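Local coordinates for protein EvdO2 (Micromonospora carbonacea, PDB 4XAB) that probably acts as a metal-dependent oxygenase of the phytanoyl-CoA dioxygenase family, carrying out an oxidative cyclization in orthosomycin biosynthesis, at residues G113-L117 and R227-L231. Numbering follows the deposited sequence.
Sequences GHAIL and RAYVL
G113-L117 and R227-L231 are extended strands paired antiparallel, with axes 4.7 Å apart and N-to-C directions at 163°. The register sets G113 opposite L231, H114 opposite V230, A115 opposite Y229, I116 opposite A228 and L117 opposite R227. CA-CA distances run from 4.4 Å for L117-R227 to 5.3 Å for I116-A228. H114-V230 and I116-A228 are the hydrogen-bonded pairs. V230 N donates to H114 O at 2.7 Å, A228 N to I116 O at 3.0 Å and I116 N to A228 O at 3.1 Å. H114 N to V230 O is 2.8 Å but bent to 124°, so this bond is weak. CA-H...O contacts of 3.3 Å join G113 CA to V230 O and R227 CA to I116 O.

H114, I116, A228 and V230 share one face. I116 (chi1 m, chi2 t) brings CD1 to 4.0 Å from CG2 of V230 (chi1 t). H114 is t; its CB lies 4.0 Å from V230 CB, while its ring leads away and NE2 is hydrogen-bonded to Q74 NE2. On the other face, L117 CD1 packs 3.8 Å from R227 CG, and R227 extends to a salt bridge with D151. The CB of Y229 (chi1 t) points to this face and its ring end comes nearer G113, where a CB would sit tight against Y229 OH. Helices 32-45 and 89-102 pack on this face.

Strands 74-76 and 139-149 flank the pair. The nearest H114 side-chain atom lies about 7 Å from the nickel bound by H129, D131 and H215. This is neighbouring-strand pairing in the double-stranded beta-helix (cupin) fold of PhyH-type oxygenases.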
# COMPACT_ATOMS: atom_id res chain seq x y z
N GLY A 113 9.03 4.38 -2.46
CA GLY A 113 8.69 2.97 -2.35
C GLY A 113 8.36 2.59 -0.92
O GLY A 113 8.65 3.33 0.01
N HIS A 114 7.74 1.43 -0.75
CA HIS A 114 7.37 0.96 0.57
C HIS A 114 7.26 -0.57 0.50
O HIS A 114 6.54 -1.10 -0.34
CB HIS A 114 6.05 1.62 1.02
CG HIS A 114 5.58 1.18 2.37
ND1 HIS A 114 4.26 1.31 2.78
CD2 HIS A 114 6.24 0.63 3.42
CE1 HIS A 114 4.14 0.85 4.01
NE2 HIS A 114 5.32 0.44 4.42
N ALA A 115 8.00 -1.26 1.36
CA ALA A 115 8.02 -2.72 1.35
C ALA A 115 7.30 -3.26 2.56
O ALA A 115 7.46 -2.76 3.68
CB ALA A 115 9.44 -3.24 1.30
N ILE A 116 6.49 -4.29 2.33
CA ILE A 116 5.69 -4.90 3.37
C ILE A 116 5.84 -6.41 3.30
O ILE A 116 5.77 -6.99 2.21
CB ILE A 116 4.20 -4.55 3.24
CG1 ILE A 116 3.99 -3.04 3.33
CG2 ILE A 116 3.36 -5.29 4.30
CD1 ILE A 116 2.64 -2.61 2.81
N LEU A 117 6.06 -7.04 4.45
CA LEU A 117 5.97 -8.49 4.53
C LEU A 117 5.01 -8.86 5.67
O LEU A 117 5.22 -8.46 6.81
CB LEU A 117 7.36 -9.11 4.75
CG LEU A 117 7.48 -10.64 4.78
CD1 LEU A 117 8.88 -11.04 4.35
CD2 LEU A 117 7.18 -11.20 6.16
N ARG A 227 4.13 -10.86 0.58
CA ARG A 227 4.95 -9.66 0.37
C ARG A 227 4.34 -8.73 -0.66
O ARG A 227 3.80 -9.16 -1.67
CB ARG A 227 6.36 -10.07 -0.07
CG ARG A 227 7.06 -10.96 0.96
CD ARG A 227 8.15 -11.81 0.32
NE ARG A 227 7.63 -12.86 -0.55
CZ ARG A 227 8.40 -13.76 -1.16
NH1 ARG A 227 9.71 -13.73 -0.99
NH2 ARG A 227 7.86 -14.69 -1.95
N ALA A 228 4.44 -7.43 -0.40
CA ALA A 228 3.95 -6.44 -1.35
C ALA A 228 5.00 -5.36 -1.50
O ALA A 228 5.71 -5.04 -0.55
CB ALA A 228 2.62 -5.84 -0.90
N TYR A 229 5.11 -4.82 -2.70
CA TYR A 229 5.98 -3.69 -2.96
C TYR A 229 5.08 -2.55 -3.41
O TYR A 229 4.35 -2.67 -4.39
CB TYR A 229 7.02 -4.01 -4.03
CG TYR A 229 7.90 -2.85 -4.44
CD1 TYR A 229 8.73 -2.22 -3.52
CD2 TYR A 229 7.91 -2.39 -5.75
CE1 TYR A 229 9.54 -1.17 -3.89
CE2 TYR A 229 8.72 -1.33 -6.13
CZ TYR A 229 9.53 -0.73 -5.19
OH TYR A 229 10.34 0.32 -5.56
N VAL A 230 5.11 -1.46 -2.66
CA VAL A 230 4.16 -0.38 -2.88
C VAL A 230 4.90 0.82 -3.44
O VAL A 230 5.92 1.24 -2.90
CB VAL A 230 3.43 0.02 -1.57
CG1 VAL A 230 2.40 1.10 -1.86
CG2 VAL A 230 2.75 -1.19 -0.93
N LEU A 231 4.38 1.38 -4.53
CA LEU A 231 4.91 2.63 -5.05
C LEU A 231 3.85 3.69 -4.90
O LEU A 231 2.69 3.49 -5.25
CB LEU A 231 5.32 2.48 -6.51
CG LEU A 231 6.61 1.71 -6.74
CD1 LEU A 231 6.73 1.31 -8.21
CD2 LEU A 231 7.80 2.58 -6.30